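Local coordinates for aerobactin synthase IucA (Klebsiella pneumoniae subsp. pneumoniae, PDB 5JM8), which probably catalyses the ATP-dependent joining of citrate to acetylated N-hydroxylysine, a step in building the siderophore aerobactin in hypervirulent Klebsiella, at residues E159-N162 with R168-P171; Q358-V363 with L436-V441; E519-V524 with V533-Y538. All coordinates share one frame; numbering follows the deposited sequence.

Contact 1 of 3, residues E159-N162 with R168-P171; sequences EPFN and RYLP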
ATOM      1  N   GLU A 159     -10.756 -24.873 -28.110  1.00 27.31           N
ATOM      2  CA  GLU A 159     -12.018 -25.021 -28.846  1.00 25.01           C
ATOM      3  C   GLU A 159     -13.263 -24.811 -27.974  1.00 23.95           C
ATOM      4  O   GLU A 159     -13.382 -25.423 -26.912  1.00 24.94           O
ATOM      5  CB  GLU A 159     -12.081 -26.406 -29.494  1.00 24.97           C
ATOM      6  N   PRO A 160     -14.213 -23.969 -28.430  1.00 26.45           N
ATOM      7  CA  PRO A 160     -14.325 -23.247 -29.704  1.00 29.11           C
ATOM      8  C   PRO A 160     -13.908 -21.767 -29.666  1.00 29.30           C
ATOM      9  O   PRO A 160     -14.450 -20.970 -30.433  1.00 34.53           O
ATOM     10  CB  PRO A 160     -15.818 -23.370 -30.011  1.00 30.73           C
ATOM     11  CG  PRO A 160     -16.455 -23.271 -28.661  1.00 29.38           C
ATOM     12  CD  PRO A 160     -15.471 -23.873 -27.668  1.00 27.21           C
ATOM     13  N   PHE A 161     -12.962 -21.400 -28.807  1.00 24.80           N
ATOM     14  CA  PHE A 161     -12.518 -20.006 -28.725  1.00 25.37           C
ATOM     15  C   PHE A 161     -11.771 -19.579 -29.986  1.00 27.84           C
ATOM     16  O   PHE A 161     -10.943 -20.327 -30.504  1.00 31.59           O
ATOM     17  CB  PHE A 161     -11.607 -19.783 -27.509  1.00 23.70           C
ATOM     18  CG  PHE A 161     -12.340 -19.595 -26.197  1.00 26.14           C
ATOM     19  CD1 PHE A 161     -13.723 -19.509 -26.137  1.00 28.45           C
ATOM     20  CD2 PHE A 161     -11.624 -19.491 -25.016  1.00 24.73           C
ATOM     21  CE1 PHE A 161     -14.370 -19.333 -24.929  1.00 27.83           C
ATOM     22  CE2 PHE A 161     -12.268 -19.318 -23.808  1.00 23.93           C
ATOM     23  CZ  PHE A 161     -13.638 -19.234 -23.763  1.00 26.02           C
ATOM     24  N   ASN A 162     -12.065 -18.375 -30.472  1.00 22.61           N
ATOM     25  CA  ASN A 162     -11.267 -17.769 -31.534  1.00 22.45           C
ATOM     26  C   ASN A 162     -10.071 -17.061 -30.911  1.00 23.39           C
ATOM     27  O   ASN A 162      -9.846 -17.169 -29.706  1.00 23.06           O
ATOM     28  CB  ASN A 162     -12.108 -16.803 -32.386  1.00 24.34           C
ATOM     29  CG  ASN A 162     -12.618 -15.597 -31.606  1.00 30.41           C
ATOM     30  OD1 ASN A 162     -11.945 -15.072 -30.723  1.00 33.90           O
ATOM     31  ND2 ASN A 162     -13.818 -15.145 -31.951  1.00 32.31           N
ATOM     32  N   ARG A 168      -8.865 -12.840 -24.186  1.00 16.33           N
ATOM     33  CA  ARG A 168      -9.573 -12.230 -23.068  1.00 16.15           C
ATOM     34  C   ARG A 168      -9.918 -13.231 -21.971  1.00 16.52           C
ATOM     35  O   ARG A 168      -9.864 -12.900 -20.788  1.00 18.06           O
ATOM     36  CB  ARG A 168     -10.854 -11.549 -23.567  1.00 18.31           C
ATOM     37  CG  ARG A 168     -11.534 -10.671 -22.520  1.00 20.45           C
ATOM     38  CD  ARG A 168     -12.801 -10.018 -23.051  1.00 20.39           C
ATOM     39  NE  ARG A 168     -13.481  -9.245 -22.015  1.00 23.53           N
ATOM     40  CZ  ARG A 168     -14.706  -8.743 -22.129  1.00 23.20           C
ATOM     41  NH1 ARG A 168     -15.236  -8.054 -21.127  1.00 19.94           N
ATOM     42  NH2 ARG A 168     -15.405  -8.931 -23.238  1.00 27.83           N
ATOM     43  N   TYR A 169     -10.257 -14.456 -22.363  1.00 16.73           N
ATOM     44  CA  TYR A 169     -10.900 -15.395 -21.447  1.00 16.96           C
ATOM     45  C   TYR A 169      -9.966 -16.494 -20.935  1.00 23.18           C
ATOM     46  O   TYR A 169     -10.317 -17.233 -20.012  1.00 23.70           O
ATOM     47  CB  TYR A 169     -12.122 -16.004 -22.138  1.00 17.02           C
ATOM     48  CG  TYR A 169     -13.151 -14.958 -22.522  1.00 17.40           C
ATOM     49  CD1 TYR A 169     -13.547 -13.986 -21.612  1.00 17.21           C
ATOM     50  CD2 TYR A 169     -13.704 -14.924 -23.794  1.00 21.18           C
ATOM     51  CE1 TYR A 169     -14.474 -13.023 -21.949  1.00 17.60           C
ATOM     52  CE2 TYR A 169     -14.635 -13.959 -24.142  1.00 18.36           C
ATOM     53  CZ  TYR A 169     -15.015 -13.011 -23.214  1.00 21.11           C
ATOM     54  OH  TYR A 169     -15.939 -12.044 -23.542  1.00 20.16           O
ATOM     55  N   LEU A 170      -8.778 -16.591 -21.523  1.00 15.82           N
ATOM     56  CA  LEU A 170      -7.737 -17.477 -21.015  1.00 19.52           C
ATOM     57  C   LEU A 170      -6.727 -16.662 -20.208  1.00 19.88           C
ATOM     58  O   LEU A 170      -6.664 -15.443 -20.349  1.00 14.80           O
ATOM     59  CB  LEU A 170      -7.036 -18.205 -22.162  1.00 17.42           C
ATOM     60  CG  LEU A 170      -7.921 -19.044 -23.084  1.00 18.22           C
ATOM     61  CD1 LEU A 170      -7.082 -19.592 -24.212  1.00 17.89           C
ATOM     62  CD2 LEU A 170      -8.611 -20.171 -22.334  1.00 16.58           C
ATOM     63  N   PRO A 171      -5.942 -17.332 -19.350  1.00 14.58           N
ATOM     64  CA  PRO A 171      -4.972 -16.611 -18.517  1.00 14.06           C
ATOM     65  C   PRO A 171      -3.687 -16.231 -19.239  1.00 20.26           C
ATOM     66  O   PRO A 171      -2.943 -15.384 -18.749  1.00 24.44           O
ATOM     67  CB  PRO A 171      -4.665 -17.611 -17.403  1.00 16.68           C
ATOM     68  CG  PRO A 171      -4.885 -18.941 -18.031  1.00 15.44           C
ATOM     69  CD  PRO A 171      -6.051 -18.748 -18.959  1.00 16.82           C
TER

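Contact 2 of 3, residues Q358-V363 with L436-V441; sequences QSQTNV and LGDLPV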
ATOM      1  N   GLN A 358      -1.243 -10.082  -1.458  1.00 20.56           N
ATOM      2  CA  GLN A 358       0.162 -10.015  -1.853  1.00 18.24           C
ATOM      3  C   GLN A 358       1.020 -11.104  -1.208  1.00 15.67           C
ATOM      4  O   GLN A 358       2.249 -11.044  -1.258  1.00 16.67           O
ATOM      5  CB  GLN A 358       0.734  -8.639  -1.505  1.00 20.63           C
ATOM      6  CG  GLN A 358       0.096  -7.507  -2.282  1.00 24.30           C
ATOM      7  CD  GLN A 358       0.362  -7.613  -3.771  1.00 30.77           C
ATOM      8  OE1 GLN A 358       1.441  -8.030  -4.191  1.00 34.18           O
ATOM      9  NE2 GLN A 358      -0.629  -7.243  -4.579  1.00 32.45           N
ATOM     10  N   SER A 359       0.381 -12.100  -0.603  1.00 13.38           N
ATOM     11  CA  SER A 359       1.120 -13.216  -0.023  1.00 13.04           C
ATOM     12  C   SER A 359       1.781 -14.013  -1.134  1.00 11.39           C
ATOM     13  O   SER A 359       1.324 -13.989  -2.276  1.00 11.14           O
ATOM     14  CB  SER A 359       0.205 -14.127   0.797  1.00 18.05           C
ATOM     15  OG  SER A 359      -0.748 -14.764  -0.030  1.00 22.89           O
ATOM     16  N   GLN A 360       2.853 -14.719  -0.794  1.00 10.39           N
ATOM     17  CA  GLN A 360       3.534 -15.575  -1.755  1.00 10.41           C
ATOM     18  C   GLN A 360       2.872 -16.949  -1.790  1.00 10.65           C
ATOM     19  O   GLN A 360       3.496 -17.969  -1.513  1.00 10.73           O
ATOM     20  CB  GLN A 360       5.017 -15.702  -1.415  1.00 13.52           C
ATOM     21  CG  GLN A 360       5.848 -16.292  -2.533  1.00 10.35           C
ATOM     22  CD  GLN A 360       7.299 -16.485  -2.141  1.00 18.56           C
ATOM     23  OE1 GLN A 360       7.655 -16.403  -0.961  1.00 16.23           O
ATOM     24  NE2 GLN A 360       8.150 -16.746  -3.131  1.00 11.94           N
ATOM     25  N   THR A 361       1.589 -16.951  -2.128  1.00 12.87           N
ATOM     26  CA  THR A 361       0.845 -18.178  -2.354  1.00 11.12           C
ATOM     27  C   THR A 361       0.751 -18.398  -3.858  1.00 11.20           C
ATOM     28  O   THR A 361       0.092 -17.632  -4.556  1.00 11.21           O
ATOM     29  CB  THR A 361      -0.559 -18.109  -1.729  1.00 11.35           C
ATOM     30  OG1 THR A 361      -0.444 -17.764  -0.342  1.00 12.93           O
ATOM     31  CG2 THR A 361      -1.287 -19.445  -1.868  1.00 11.75           C
ATOM     32  N   ASN A 362       1.442 -19.422  -4.353  1.00 12.04           N
ATOM     33  CA  ASN A 362       1.489 -19.704  -5.786  1.00 13.01           C
ATOM     34  C   ASN A 362       1.005 -21.110  -6.116  1.00 16.64           C
ATOM     35  O   ASN A 362       1.273 -22.059  -5.375  1.00 18.87           O
ATOM     36  CB  ASN A 362       2.912 -19.539  -6.329  1.00 11.26           C
ATOM     37  CG  ASN A 362       3.533 -18.193  -5.985  1.00 10.95           C
ATOM     38  OD1 ASN A 362       4.754 -18.076  -5.887  1.00 10.84           O
ATOM     39  ND2 ASN A 362       2.700 -17.172  -5.810  1.00 10.87           N
ATOM     40  N   VAL A 363       0.308 -21.247  -7.239  1.00 16.88           N
ATOM     41  CA  VAL A 363      -0.044 -22.566  -7.738  1.00 16.62           C
ATOM     42  C   VAL A 363       1.239 -23.255  -8.204  1.00 13.86           C
ATOM     43  O   VAL A 363       2.069 -22.655  -8.888  1.00 12.76           O
ATOM     44  CB  VAL A 363      -1.077 -22.497  -8.880  1.00 20.17           C
ATOM     45  CG1 VAL A 363      -0.496 -21.781 -10.097  1.00 16.53           C
ATOM     46  CG2 VAL A 363      -1.563 -23.891  -9.239  1.00 13.20           C
ATOM     47  N   LEU A 436       6.679 -18.154   2.443  1.00 11.12           N
ATOM     48  CA  LEU A 436       7.068 -16.969   3.194  1.00 12.54           C
ATOM     49  C   LEU A 436       8.583 -16.855   3.118  1.00 15.47           C
ATOM     50  O   LEU A 436       9.302 -17.618   3.762  1.00 21.31           O
ATOM     51  CB  LEU A 436       6.595 -17.050   4.651  1.00 12.51           C
ATOM     52  CG  LEU A 436       7.002 -15.897   5.577  1.00 14.14           C
ATOM     53  CD1 LEU A 436       6.488 -14.560   5.069  1.00 15.33           C
ATOM     54  CD2 LEU A 436       6.508 -16.145   7.000  1.00 16.36           C
ATOM     55  N   GLY A 437       9.064 -15.910   2.320  1.00 13.30           N
ATOM     56  CA  GLY A 437      10.482 -15.799   2.044  1.00 11.21           C
ATOM     57  C   GLY A 437      10.970 -16.951   1.187  1.00 12.91           C
ATOM     58  O   GLY A 437      12.058 -17.480   1.410  1.00 18.61           O
ATOM     59  N   ASP A 438      10.147 -17.341   0.215  1.00 11.42           N
ATOM     60  CA  ASP A 438      10.492 -18.364  -0.774  1.00 12.04           C
ATOM     61  C   ASP A 438      10.620 -19.773  -0.187  1.00 13.57           C
ATOM     62  O   ASP A 438      11.211 -20.654  -0.815  1.00 15.70           O
ATOM     63  CB  ASP A 438      11.791 -17.980  -1.490  1.00 11.65           C
ATOM     64  CG  ASP A 438      11.711 -16.611  -2.139  1.00 11.51           C
ATOM     65  OD1 ASP A 438      11.022 -16.484  -3.173  1.00 13.40           O
ATOM     66  OD2 ASP A 438      12.338 -15.664  -1.619  1.00 12.28           O
ATOM     67  N   LEU A 439      10.051 -19.984   0.999  1.00 11.36           N
ATOM     68  CA  LEU A 439      10.031 -21.303   1.633  1.00 11.32           C
ATOM     69  C   LEU A 439       8.590 -21.735   1.886  1.00 11.67           C
ATOM     70  O   LEU A 439       7.799 -20.947   2.395  1.00 15.03           O
ATOM     71  CB  LEU A 439      10.811 -21.285   2.952  1.00 13.62           C
ATOM     72  CG  LEU A 439      10.916 -22.624   3.689  1.00 16.10           C
ATOM     73  CD1 LEU A 439      11.918 -23.538   3.000  1.00 13.51           C
ATOM     74  CD2 LEU A 439      11.290 -22.414   5.148  1.00 19.57           C
ATOM     75  N   PRO A 440       8.239 -22.986   1.537  1.00 11.49           N
ATOM     76  CA  PRO A 440       6.873 -23.431   1.843  1.00 14.63           C
ATOM     77  C   PRO A 440       6.590 -23.442   3.345  1.00 18.89           C
ATOM     78  O   PRO A 440       7.318 -24.088   4.100  1.00 23.71           O
ATOM     79  CB  PRO A 440       6.823 -24.854   1.271  1.00 12.05           C
ATOM     80  CG  PRO A 440       7.931 -24.919   0.283  1.00 12.00           C
ATOM     81  CD  PRO A 440       8.999 -24.018   0.811  1.00 11.74           C
ATOM     82  N   VAL A 441       5.546 -22.732   3.765  1.00 15.31           N
ATOM     83  CA  VAL A 441       5.159 -22.685   5.172  1.00 14.74           C
ATOM     84  C   VAL A 441       3.713 -23.130   5.365  1.00 12.73           C
ATOM     85  O   VAL A 441       3.189 -23.097   6.479  1.00 13.52           O
ATOM     86  CB  VAL A 441       5.334 -21.266   5.760  1.00 17.72           C
ATOM     87  CG1 VAL A 441       6.796 -20.861   5.732  1.00 11.88           C
ATOM     88  CG2 VAL A 441       4.492 -20.259   4.995  1.00 11.89           C
TER

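Contact 3 of 3, residues E519-V524 with V533-Y538; sequences EMRDQV and VLENPY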
ATOM      1  N   GLU A 519       8.963 -41.926   7.009  1.00 31.56           N
ATOM      2  CA  GLU A 519       8.721 -41.453   8.366  1.00 29.65           C
ATOM      3  C   GLU A 519       7.223 -41.339   8.606  1.00 26.95           C
ATOM      4  O   GLU A 519       6.711 -41.753   9.647  1.00 27.37           O
ATOM      5  CB  GLU A 519       9.387 -40.095   8.608  1.00 30.93           C
ATOM      6  CG  GLU A 519      10.907 -40.126   8.639  1.00 35.12           C
ATOM      7  CD  GLU A 519      11.511 -38.749   8.852  1.00 38.84           C
ATOM      8  OE1 GLU A 519      10.743 -37.780   9.044  1.00 40.42           O
ATOM      9  OE2 GLU A 519      12.755 -38.633   8.825  1.00 40.89           O
ATOM     10  N   MET A 520       6.530 -40.778   7.621  1.00 24.35           N
ATOM     11  CA  MET A 520       5.103 -40.499   7.732  1.00 25.20           C
ATOM     12  C   MET A 520       4.273 -41.772   7.840  1.00 26.15           C
ATOM     13  O   MET A 520       3.322 -41.836   8.621  1.00 31.32           O
ATOM     14  CB  MET A 520       4.631 -39.685   6.526  1.00 27.46           C
ATOM     15  CG  MET A 520       5.107 -38.239   6.513  1.00 31.48           C
ATOM     16  SD  MET A 520       4.832 -37.407   4.929  1.00 33.43           S
ATOM     17  CE  MET A 520       3.168 -37.957   4.548  1.00 37.25           C
ATOM     18  N   ARG A 521       4.628 -42.774   7.043  1.00 21.66           N
ATOM     19  CA  ARG A 521       3.911 -44.047   7.023  1.00 26.47           C
ATOM     20  C   ARG A 521       3.847 -44.680   8.408  1.00 30.88           C
ATOM     21  O   ARG A 521       2.867 -45.340   8.753  1.00 32.65           O
ATOM     22  CB  ARG A 521       4.580 -45.011   6.041  1.00 23.09           C
ATOM     23  CG  ARG A 521       3.978 -46.417   6.019  1.00 24.24           C
ATOM     24  CD  ARG A 521       4.822 -47.367   5.195  1.00 26.57           C
ATOM     25  NE  ARG A 521       6.212 -47.370   5.637  1.00 31.49           N
ATOM     26  CZ  ARG A 521       7.197 -48.011   5.018  1.00 38.02           C
ATOM     27  NH1 ARG A 521       6.952 -48.708   3.916  1.00 35.22           N
ATOM     28  NH2 ARG A 521       8.429 -47.949   5.504  1.00 45.81           N
ATOM     29  N   ASP A 522       4.900 -44.482   9.195  1.00 32.44           N
ATOM     30  CA  ASP A 522       4.962 -45.026  10.549  1.00 34.84           C
ATOM     31  C   ASP A 522       3.975 -44.341  11.500  1.00 33.35           C
ATOM     32  O   ASP A 522       3.655 -44.879  12.561  1.00 35.20           O
ATOM     33  CB  ASP A 522       6.385 -44.897  11.105  1.00 35.25           C
ATOM     34  CG  ASP A 522       7.394 -45.755  10.353  1.00 35.73           C
ATOM     35  OD1 ASP A 522       6.976 -46.672   9.609  1.00 37.91           O
ATOM     36  OD2 ASP A 522       8.612 -45.520  10.514  1.00 33.16           O
ATOM     37  N   GLN A 523       3.530 -43.141  11.137  1.00 31.75           N
ATOM     38  CA  GLN A 523       2.633 -42.356  11.986  1.00 31.77           C
ATOM     39  C   GLN A 523       1.154 -42.364  11.612  1.00 35.20           C
ATOM     40  O   GLN A 523       0.333 -41.798  12.329  1.00 41.69           O
ATOM     41  CB  GLN A 523       3.119 -40.905  12.046  1.00 29.05           C
ATOM     42  CG  GLN A 523       4.417 -40.713  12.809  1.00 33.05           C
ATOM     43  CD  GLN A 523       4.257 -40.964  14.293  1.00 38.06           C
ATOM     44  OE1 GLN A 523       3.727 -40.127  15.022  1.00 41.68           O
ATOM     45  NE2 GLN A 523       4.716 -42.124  14.749  1.00 39.30           N
ATOM     46  N   VAL A 524       0.814 -42.992  10.497  1.00 30.81           N
ATOM     47  CA  VAL A 524      -0.580 -43.038  10.058  1.00 29.39           C
ATOM     48  C   VAL A 524      -1.254 -44.356  10.432  1.00 30.54           C
ATOM     49  O   VAL A 524      -0.588 -45.347  10.734  1.00 30.82           O
ATOM     50  CB  VAL A 524      -0.705 -42.831   8.533  1.00 28.63           C
ATOM     51  CG1 VAL A 524      -0.190 -41.457   8.145  1.00 23.88           C
ATOM     52  CG2 VAL A 524       0.036 -43.920   7.769  1.00 32.19           C
ATOM     53  N   VAL A 533       3.049 -46.604  -2.598  1.00 25.44           N
ATOM     54  CA  VAL A 533       3.992 -45.613  -3.097  1.00 26.73           C
ATOM     55  C   VAL A 533       5.438 -46.077  -2.960  1.00 27.96           C
ATOM     56  O   VAL A 533       6.216 -46.004  -3.907  1.00 28.00           O
ATOM     57  CB  VAL A 533       3.832 -44.268  -2.346  1.00 27.12           C
ATOM     58  CG1 VAL A 533       4.996 -43.324  -2.654  1.00 24.27           C
ATOM     59  CG2 VAL A 533       2.501 -43.620  -2.696  1.00 28.42           C
ATOM     60  N   LEU A 534       5.793 -46.550  -1.770  1.00 27.82           N
ATOM     61  CA  LEU A 534       7.184 -46.842  -1.443  1.00 27.29           C
ATOM     62  C   LEU A 534       7.678 -48.204  -1.925  1.00 31.80           C
ATOM     63  O   LEU A 534       8.885 -48.409  -2.067  1.00 32.86           O
ATOM     64  CB  LEU A 534       7.376 -46.762   0.070  1.00 26.14           C
ATOM     65  CG  LEU A 534       7.292 -45.367   0.683  1.00 22.36           C
ATOM     66  CD1 LEU A 534       7.081 -45.468   2.175  1.00 22.57           C
ATOM     67  CD2 LEU A 534       8.553 -44.584   0.375  1.00 21.68           C
ATOM     68  N   GLU A 535       6.753 -49.129  -2.173  1.00 32.35           N
ATOM     69  CA  GLU A 535       7.115 -50.539  -2.288  1.00 30.17           C
ATOM     70  C   GLU A 535       6.573 -51.246  -3.534  1.00 32.22           C
ATOM     71  O   GLU A 535       7.183 -52.203  -4.006  1.00 37.12           O
ATOM     72  CB  GLU A 535       6.642 -51.278  -1.034  1.00 27.11           C
ATOM     73  CG  GLU A 535       7.000 -50.551   0.258  1.00 29.14           C
ATOM     74  CD  GLU A 535       7.568 -51.462   1.321  1.00 36.15           C
ATOM     75  OE1 GLU A 535       6.884 -52.437   1.695  1.00 39.76           O
ATOM     76  OE2 GLU A 535       8.704 -51.206   1.773  1.00 39.27           O
ATOM     77  N   ASN A 536       5.438 -50.801  -4.060  1.00 28.36           N
ATOM     78  CA  ASN A 536       4.890 -51.418  -5.262  1.00 31.60           C
ATOM     79  C   ASN A 536       5.763 -51.067  -6.466  1.00 34.43           C
ATOM     80  O   ASN A 536       5.942 -49.885  -6.764  1.00 25.87           O
ATOM     81  CB  ASN A 536       3.449 -50.974  -5.497  1.00 34.56           C
ATOM     82  CG  ASN A 536       2.656 -51.983  -6.309  1.00 41.61           C
ATOM     83  OD1 ASN A 536       2.343 -53.072  -5.825  1.00 44.72           O
ATOM     84  ND2 ASN A 536       2.312 -51.619  -7.542  1.00 43.90           N
ATOM     85  N   PRO A 537       6.322 -52.088  -7.152  1.00 38.17           N
ATOM     86  CA  PRO A 537       7.267 -51.823  -8.247  1.00 38.14           C
ATOM     87  C   PRO A 537       6.702 -50.944  -9.358  1.00 37.71           C
ATOM     88  O   PRO A 537       7.436 -50.127  -9.916  1.00 38.19           O
ATOM     89  CB  PRO A 537       7.581 -53.224  -8.788  1.00 37.32           C
ATOM     90  CG  PRO A 537       7.309 -54.138  -7.664  1.00 37.09           C
ATOM     91  CD  PRO A 537       6.157 -53.536  -6.922  1.00 37.10           C
ATOM     92  N   TYR A 538       5.420 -51.116  -9.669  1.00 37.33           N
ATOM     93  CA  TYR A 538       4.779 -50.379 -10.751  1.00 32.72           C
ATOM     94  C   TYR A 538       3.572 -49.594 -10.250  1.00 29.97           C
ATOM     95  O   TYR A 538       2.868 -50.033  -9.342  1.00 29.10           O
ATOM     96  CB  TYR A 538       4.344 -51.337 -11.865  1.00 33.33           C
ATOM     97  CG  TYR A 538       5.481 -51.999 -12.620  1.00 37.91           C
ATOM     98  CD1 TYR A 538       6.591 -51.271 -13.034  1.00 37.40           C
ATOM     99  CD2 TYR A 538       5.438 -53.355 -12.927  1.00 44.23           C
ATOM    100  CE1 TYR A 538       7.626 -51.874 -13.729  1.00 41.08           C
ATOM    101  CE2 TYR A 538       6.468 -53.966 -13.621  1.00 47.57           C
ATOM    102  CZ  TYR A 538       7.559 -53.221 -14.019  1.00 47.84           C
ATOM    103  OH  TYR A 538       8.586 -53.824 -14.709  1.00 52.63           O
TER

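Contact 1 of 3, residues E159-N162 with R168-P171
Phe161 is the one residue of 159-162 that reaches 168-171, and it meets Tyr169 and Leu170 there. The chain arrives from Glu159, whose side chain is not modelled beyond CB but whose backbone is hydrogen-bonded to Arg284. A cis peptide then leads into Pro160, which rests against Trp229 of helix 228-235. Phe161 follows, buried, with its CB bond directed at the helix end. Its CG stands anti to the carbonyl carbon (chi1 -81°), and this carries the CE2-CZ side of the ring across the gap. Phe161 CE2 lies 3.7 Å from Tyr169 CB, and CZ of the same phenylalanine is 3.9 Å from that CB, so the Tyr169 CB sits against the CE2-CZ bond. Leu170 approaches differently: its CD2 sits near the plane of the Phe161 ring, at the edge, 4.0 Å from CE2. The two rings meet obliquely, planes at 48° and the centroids of Phe161 and Tyr169 5.9 Å apart. One face of the Tyr169 ring is taken by its own neighbour, Arg168 CB, 4.1 Å above the ring centre. Asn162 ends the segment and turns to another task: it is the N-cap of helix 163-169, with OD1 accepting a hydrogen bond from Glu165 N. The contact is thus apolar, and it joins the residue before the N-cap to the last turn of the same short helix and the residue just after it. Phe161 and Tyr169 belong to a wider aromatic cluster with Phe177, His227 and Trp229, within the IucA/IucC family region and near the nucleotide, the Leu170 side chain lying about 8 Å from the bound ATP.

Contact 2 of 3, residues Q358-V363 with L436-V441
Gln360 and Asp438 meet where an edge strand passes the tip of a beta hairpin. Strands 431-435 and 440-445 form the hairpin, and 360-363 runs antiparallel beside 431-435 at one margin of a four-stranded mixed sheet. Gly437 and Asp438 both have positive phi and psi, near the values of a type I' turn, and Leu436 N bonds to Leu439 O at 3.0 Å across the base of this two-residue turn. Against it the Gln360 side chain is fully stretched: CG is anti to the backbone N (chi1 -166°) and the chain continues extended, which brings the terminal amide level with Asp438. There the two side chains cross at about a right angle, with the amide and carboxylate planes 89° apart. The amide uses both of its ends. Asp438 N donates to Gln360 OE1 at 2.9 Å, in the carbonyl plane and on a lone pair, while Gln360 NE2 donates to Asp438 OD1, also at 2.9 Å. Engaging both a backbone N-H and a carboxylate on one residue fixes the amide's rotation and favours the assigned placing of its O and N. Arg385 of helix 378-390 makes a salt bridge to the same OD1 through NE, which would probably keep the buried carboxylate charged. The hairpin tip is held further by Arg389, whose NH2 bonds Gly437 O, and Leu436, Leu439 and Val441 pack on a second subunit. Magnesium ligands Gln429 and Asn430 precede the first hairpin strand, and Asp447 follows the second. The two side-chain bonds differ in approach: Asp438 OD1 lies close to the Gln360 amide plane, yet NE2 comes to it from above the carboxylate plane, 52° out.

Contact 3 of 3, residues E519-V524 with V533-Y538
The guanidinium of Arg521 carries Leu534 over one face and Glu535 at its edge. Leu534 CD1 stands 3.6 Å above the guanidinium plane, shifted toward the rim, and Arg521 NH1 is its nearest atom at 3.7 Å. At the edge, Glu535 CD lies in the guanidinium plane and its OE2 is 3.7 Å from Arg521 NH1, a long salt bridge. The carboxylate is turned 90° from the guanidinium, so the two flat groups do not form the coplanar, two-pronged pairing open to Arg and Glu. The torsions explain how the group gets there: the arginine chain runs out with CG anti to the backbone N, then bends at chi3 (54°). In the fold this bridges the C-terminal ends of 506-521 and 528-535 in the FhuF-like region, two successive helices joined by a short connection that is also tied by Lys527 NZ on Arg521 O. Leu534 is the buried member and packs further on Arg514 and Leu517 of the first helix. Glu535 is exposed and touches a crystal neighbour, so its carboxylate position may owe something to the lattice.

In the fold
From the N terminus, the chain first closes contact 1, a short loop whose five intervening residues are all helical. Contact 2 opens much later: 72 residues, mostly helix, separate 358-363 from 436-441, so it ties a strand of the IucA/IucC family region to the FhuF-like region across a shared sheet. Contact 3 then closes a local loop near the C terminus, with eight intervening residues, five of them already in helix 528-535. The three follow in series, none nested in or crossing another. Contacts 1 and 3 lie on opposite sides of the chain's centre, their centres 42 Å apart, whereas contact 2 is 29 and 28 Å from them, centre to centre.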